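Local atomic coordinates of rhizavidin (Rhizobium etli, PDB entry 3EW1), a protein that binds biotin with high affinity as an innately dimeric member of the avidin family, secreted by Rhizobium etli. Residues G24-I29 against Q40-A45; T100-A105 against A113-Q118. All coordinates share one frame; numbering follows the deposited sequence.

Contact 1 (G24-I29 against Q40-A45)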
loop_
_atom_site.group_PDB
_atom_site.type_symbol
_atom_site.label_atom_id
_atom_site.label_comp_id
_atom_site.label_asym_id
_atom_site.label_seq_id
_atom_site.Cartn_x
_atom_site.Cartn_y
_atom_site.Cartn_z
ATOM N N GLY B 24 14.460 0.284 14.201
ATOM C CA GLY B 24 15.614 0.849 13.525
ATOM C C GLY B 24 15.471 0.847 12.015
ATOM O O GLY B 24 16.359 1.311 11.297
ATOM N N SER B 25 14.333 0.358 11.535
ATOM C CA SER B 25 14.090 0.396 10.106
ATOM C C SER B 25 13.837 1.834 9.687
ATOM O O SER B 25 13.341 2.641 10.488
ATOM C CB SER B 25 12.916 -0.500 9.742
ATOM O OG SER B 25 13.246 -1.847 10.038
ATOM N N THR B 26 14.249 2.172 8.467
ATOM C CA THR B 26 14.049 3.525 7.942
ATOM C C THR B 26 13.293 3.519 6.613
ATOM O O THR B 26 13.300 2.517 5.845
ATOM C CB THR B 26 15.394 4.262 7.766
ATOM O OG1 THR B 26 16.272 3.449 6.966
ATOM C CG2 THR B 26 16.038 4.559 9.124
ATOM N N MET B 27 12.585 4.604 6.355
ATOM C CA MET B 27 12.018 4.798 5.056
ATOM C C MET B 27 12.171 6.234 4.619
ATOM O O MET B 27 12.209 7.148 5.461
ATOM C CB MET B 27 10.569 4.330 4.998
ATOM C CG MET B 27 9.612 5.164 5.815
ATOM S SD MET B 27 7.918 4.507 5.653
ATOM C CE MET B 27 7.023 5.626 6.723
ATOM N N ILE B 28 12.307 6.431 3.326
ATOM C CA ILE B 28 12.410 7.721 2.748
ATOM C C ILE B 28 11.236 7.832 1.838
ATOM O O ILE B 28 11.131 7.016 0.925
ATOM C CB ILE B 28 13.716 7.883 1.945
ATOM C CG1 ILE B 28 14.888 7.777 2.922
ATOM C CG2 ILE B 28 13.684 9.236 1.199
ATOM C CD1 ILE B 28 16.326 7.856 2.341
ATOM N N ILE B 29 10.371 8.815 2.045
ATOM C CA ILE B 29 9.135 8.901 1.246
ATOM C C ILE B 29 8.975 10.232 0.533
ATOM O O ILE B 29 9.567 11.242 0.909
ATOM C CB ILE B 29 7.829 8.562 2.039
ATOM C CG1 ILE B 29 7.492 9.635 3.088
ATOM C CG2 ILE B 29 7.916 7.147 2.620
ATOM C CD1 ILE B 29 6.236 9.310 3.888
ATOM N N GLN B 40 11.472 4.398 -0.441
ATOM C CA GLN B 40 12.396 3.287 -0.301
ATOM C C GLN B 40 12.446 2.912 1.144
ATOM O O GLN B 40 12.484 3.785 1.993
ATOM C CB GLN B 40 13.800 3.649 -0.811
ATOM C CG GLN B 40 13.874 3.926 -2.305
ATOM C CD GLN B 40 13.702 2.681 -3.158
ATOM O OE1 GLN B 40 14.219 1.634 -2.822
ATOM N NE2 GLN B 40 13.041 2.828 -4.314
ATOM N N TYR B 41 12.408 1.633 1.442
ATOM C CA TYR B 41 12.398 1.177 2.809
ATOM C C TYR B 41 13.651 0.332 3.058
ATOM O O TYR B 41 14.045 -0.505 2.215
ATOM C CB TYR B 41 11.127 0.347 3.024
ATOM C CG TYR B 41 10.843 -0.047 4.456
ATOM C CD1 TYR B 41 11.514 -1.103 5.065
ATOM C CD2 TYR B 41 9.860 0.632 5.196
ATOM C CE1 TYR B 41 11.227 -1.454 6.420
ATOM C CE2 TYR B 41 9.555 0.273 6.487
ATOM C CZ TYR B 41 10.242 -0.762 7.091
ATOM O OH TYR B 41 9.929 -1.089 8.389
ATOM N N VAL B 42 14.285 0.543 4.209
ATOM C CA VAL B 42 15.464 -0.248 4.601
ATOM C C VAL B 42 15.140 -0.934 5.922
ATOM O O VAL B 42 14.935 -0.281 6.962
ATOM C CB VAL B 42 16.809 0.557 4.719
ATOM C CG1 VAL B 42 17.953 -0.407 5.029
ATOM C CG2 VAL B 42 17.122 1.286 3.421
ATOM N N ASN B 43 15.049 -2.250 5.871
ATOM C CA ASN B 43 14.725 -3.069 7.002
ATOM C C ASN B 43 15.976 -3.321 7.840
ATOM O O ASN B 43 17.035 -3.638 7.300
ATOM C CB ASN B 43 14.127 -4.384 6.504
ATOM C CG ASN B 43 13.934 -5.379 7.591
ATOM O OD1 ASN B 43 13.414 -5.053 8.679
ATOM N ND2 ASN B 43 14.322 -6.627 7.325
ATOM N N ARG B 44 15.831 -3.150 9.155
ATOM C CA ARG B 44 16.876 -3.447 10.122
ATOM C C ARG B 44 16.323 -4.219 11.324
ATOM O O ARG B 44 16.969 -4.264 12.372
ATOM C CB ARG B 44 17.554 -2.153 10.579
ATOM C CG ARG B 44 18.266 -1.435 9.476
ATOM C CD ARG B 44 19.068 -0.285 9.997
ATOM N NE ARG B 44 19.651 0.436 8.880
ATOM C CZ ARG B 44 19.013 1.380 8.193
ATOM N NH1 ARG B 44 17.778 1.706 8.536
ATOM N NH2 ARG B 44 19.614 1.995 7.176
ATOM N N ALA B 45 15.149 -4.836 11.177
ATOM C CA ALA B 45 14.524 -5.593 12.267
ATOM C C ALA B 45 15.350 -6.803 12.609
ATOM O O ALA B 45 15.640 -7.628 11.756
ATOM C CB ALA B 45 13.116 -6.006 11.923
#
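Arg44 reaches back across the hairpin and grips two oxygens of residues 24-29 with one nitrogen. Its NH1 donates to Thr26 OG1 at 2.8 Å, nearly straight and lying in the guanidinium plane, and also to the carbonyl Gly24 O at 3.1 Å, a more bent bond tilted out of that plane. The side chain runs extended from CG to NE, its CD passing 3.4 Å from Gly24 O on the way, and a methyl of Val42, CG1, lies over one face of the guanidinium. Thr26 holds OG1 between the backbone N and the carbonyl carbon (chi1 54°), a rotation that turns the hydroxyl toward Arg44 NH1. Beside this, the backbone N of Arg44 donates to Ser25 OG at 3.0 Å in an almost linear bond. Asn43 OD1 accepts from the backbone N of Ala45 in an Asx turn, while its ND2 is held by Thr48 OG1.

Inward from this end the strands run antiparallel, with Thr26–Val42 and Ile28–Gln40 as hydrogen-bonded pairs and Met27–Tyr41 as the non-hydrogen-bonded pair between them. Thr26 O receives Val42 N at 2.7 Å and sits over one face of the Tyr41 ring, offset toward its rim. Met27 CB approaches the same ring obliquely, 3.8 Å from Tyr41 CD2, and Ser25 CB comes within 3.3 Å of Tyr41 OH. Trp85, Asn21 and Asp119 also border this phenol.

Tyr41 and Asn43 are biotin-binding residues, as are Asn21 and Asp119. Thr26 O and the methylenes of Met27 and Ser25 probably limit how far the phenol can shift, while the bonds from Arg44 and the Asx turn hold the loop residues Asn43 to Ala45, next to the biotin-binding tyrosine, against the start of strand 26-31.

Contact 2 (T100-A105 against A113-Q118)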
loop_
_atom_site.group_PDB
_atom_site.type_symbol
_atom_site.label_atom_id
_atom_site.label_comp_id
_atom_site.label_asym_id
_atom_site.label_seq_id
_atom_site.Cartn_x
_atom_site.Cartn_y
_atom_site.Cartn_z
ATOM N N THR B 100 1.251 3.000 12.948
ATOM C CA THR B 100 0.755 2.019 11.965
ATOM C C THR B 100 0.502 0.619 12.533
ATOM O O THR B 100 1.113 0.226 13.534
ATOM C CB THR B 100 1.760 1.813 10.787
ATOM O OG1 THR B 100 2.904 1.088 11.225
ATOM C CG2 THR B 100 2.168 3.094 10.092
ATOM N N SER B 101 -0.391 -0.126 11.871
ATOM C CA SER B 101 -0.499 -1.616 11.973
ATOM C C SER B 101 -0.030 -2.145 10.681
ATOM O O SER B 101 -0.251 -1.500 9.657
ATOM C CB SER B 101 -1.955 -2.036 12.142
ATOM O OG SER B 101 -2.412 -1.557 13.421
ATOM N N TRP B 102 0.598 -3.325 10.724
ATOM C CA TRP B 102 1.068 -3.984 9.492
ATOM C C TRP B 102 0.660 -5.428 9.470
ATOM O O TRP B 102 0.427 -6.076 10.508
ATOM C CB TRP B 102 2.578 -3.826 9.292
ATOM C CG TRP B 102 3.494 -4.262 10.437
ATOM C CD1 TRP B 102 4.124 -3.454 11.364
ATOM C CD2 TRP B 102 3.921 -5.611 10.731
ATOM N NE1 TRP B 102 4.881 -4.225 12.221
ATOM C CE2 TRP B 102 4.778 -5.545 11.858
ATOM C CE3 TRP B 102 3.634 -6.860 10.179
ATOM C CZ2 TRP B 102 5.355 -6.681 12.433
ATOM C CZ3 TRP B 102 4.219 -8.002 10.751
ATOM C CH2 TRP B 102 5.065 -7.903 11.862
ATOM N N ASN B 103 0.547 -5.910 8.227
ATOM C CA ASN B 103 0.423 -7.317 7.902
ATOM C C ASN B 103 1.611 -7.721 7.044
ATOM O O ASN B 103 2.051 -6.960 6.207
ATOM C CB ASN B 103 -0.887 -7.580 7.154
ATOM C CG ASN B 103 -2.103 -7.492 8.077
ATOM O OD1 ASN B 103 -2.108 -8.093 9.175
ATOM N ND2 ASN B 103 -3.157 -6.820 7.621
ATOM N N LEU B 104 2.112 -8.929 7.284
ATOM C CA LEU B 104 3.196 -9.506 6.497
ATOM C C LEU B 104 2.665 -10.827 5.953
ATOM O O LEU B 104 2.301 -11.722 6.731
ATOM C CB LEU B 104 4.429 -9.757 7.397
ATOM C CG LEU B 104 5.599 -10.637 6.937
ATOM C CD1 LEU B 104 6.224 -10.065 5.677
ATOM C CD2 LEU B 104 6.648 -10.782 8.054
ATOM N N ALA B 105 2.610 -10.924 4.628
ATOM C CA ALA B 105 2.227 -12.167 3.954
ATOM C C ALA B 105 3.493 -12.891 3.508
ATOM O O ALA B 105 4.357 -12.312 2.859
ATOM C CB ALA B 105 1.296 -11.892 2.747
ATOM N N ALA B 113 0.883 -17.506 4.732
ATOM C CA ALA B 113 0.329 -17.080 6.021
ATOM C C ALA B 113 0.492 -15.585 6.185
ATOM O O ALA B 113 1.270 -14.964 5.474
ATOM C CB ALA B 113 1.023 -17.787 7.170
ATOM N N ILE B 114 -0.254 -15.026 7.127
ATOM C CA ILE B 114 -0.167 -13.598 7.424
ATOM C C ILE B 114 0.277 -13.414 8.891
ATOM O O ILE B 114 -0.308 -14.003 9.795
ATOM C CB ILE B 114 -1.535 -12.890 7.200
ATOM C CG1 ILE B 114 -2.186 -13.241 5.851
ATOM C CG2 ILE B 114 -1.422 -11.370 7.460
ATOM C CD1 ILE B 114 -1.381 -13.090 4.621
ATOM N N GLU B 115 1.308 -12.607 9.126
ATOM C CA GLU B 115 1.722 -12.209 10.474
ATOM C C GLU B 115 1.283 -10.728 10.696
ATOM O O GLU B 115 1.211 -9.968 9.756
ATOM C CB GLU B 115 3.236 -12.365 10.597
ATOM C CG GLU B 115 3.884 -11.765 11.814
ATOM C CD GLU B 115 4.037 -12.749 12.959
ATOM O OE1 GLU B 115 3.100 -13.542 13.213
ATOM O OE2 GLU B 115 5.104 -12.716 13.614
ATOM N N GLN B 116 0.980 -10.337 11.929
ATOM C CA GLN B 116 0.518 -8.971 12.214
ATOM C C GLN B 116 1.377 -8.307 13.243
ATOM O O GLN B 116 1.951 -8.978 14.099
ATOM C CB GLN B 116 -0.900 -8.993 12.758
ATOM C CG GLN B 116 -1.882 -9.770 11.896
ATOM C CD GLN B 116 -3.305 -9.534 12.325
ATOM O OE1 GLN B 116 -3.614 -9.585 13.515
ATOM N NE2 GLN B 116 -4.179 -9.249 11.368
ATOM N N GLY B 117 1.440 -6.980 13.174
ATOM C CA GLY B 117 2.224 -6.203 14.139
ATOM C C GLY B 117 1.931 -4.718 14.103
ATOM O O GLY B 117 1.012 -4.269 13.440
ATOM N N GLN B 118 2.734 -3.962 14.833
ATOM C CA GLN B 118 2.613 -2.523 14.864
ATOM C C GLN B 118 3.976 -1.887 14.752
ATOM O O GLN B 118 4.944 -2.369 15.358
ATOM C CB GLN B 118 2.000 -2.071 16.184
ATOM C CG GLN B 118 0.531 -2.364 16.357
ATOM C CD GLN B 118 0.269 -2.917 17.742
ATOM O OE1 GLN B 118 -0.154 -2.199 18.657
ATOM N NE2 GLN B 118 0.573 -4.202 17.921
HETATM O O HOH W 1 6.739 -4.463 14.958
#
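The indole of Trp102 lies flat across the neighbouring strand, one face resting on Gly117. CG stands between the backbone N and the carbonyl carbon (chi1 54°), and chi2 of -102° turns the ring over the glycine. Gly117 CA makes a CH-pi contact 3.7 Å from the centroid of the six-membered ring, almost along its normal; a side chain at this position would run into Trp102 CZ2. Farther along the ring, Trp102 CZ3 touches Glu115 CG at 3.9 Å, where the glutamate chain bends at chi2. At the other end, water 1 bridges the strands, donating to Gln118 O at 2.8 Å and accepting a weak bond from Trp102 NE1, which also has a weak bond to Asp119 OD1.

The opposite face of the sheet carries Asn103, Gln116, Ala105 and Ile114. The two amides lie side by side, pointing the same way with planes 23° apart, and Gln116 NE2 donates to a lone pair of Asn103 OD1 at 3.2 Å. That bond is bent, with the oxygen tilted from the glutamine's amide plane. Ile114 lays CG2 against Asn103 OD1 and packs CD1 tightly, 3.5 Å, on Ala105 CB.

Backbone bonds join Trp102 with Gly117 and Leu104 with Glu115 in both directions, the tightest running from Glu115 N to Leu104 O at 2.7 Å. Replacing Trp102 with an alanine would probably uncover Gly117 CA and leave water 1 and Asp119 OD1 without their indole N-H partner.

The ladder thus divides its chemistry: the indole side, whose NE1 bonds weakly to the biotin-binding Asp119, is consistent with a place beside the biotin pocket, whereas the Asn103 and Gln116 face meets Asn103 and Gln116 of the second subunit, putting amides at the dimer interface.

Contacts 1 and 2 are two antiparallel hairpins of one eight-stranded barrel, the up-and-down fold of the avidins. Contact 1 pairs strands 26-31 and 36-42 early in the chain and is complete before contact 2, between strands 95-108 and 111-124, begins. Their centres lie about 16 Å apart and their nearest atoms about 6 Å, so they do not touch directly. Strand 15-21 closes the barrel between them, and Trp85 and Asp119 meet both Tyr41 of the first and Trp102 of the second. Contact 1 thus carries the biotin-binding residues Tyr41 and Asn43, while contact 2 links the pocket wall to the second subunit.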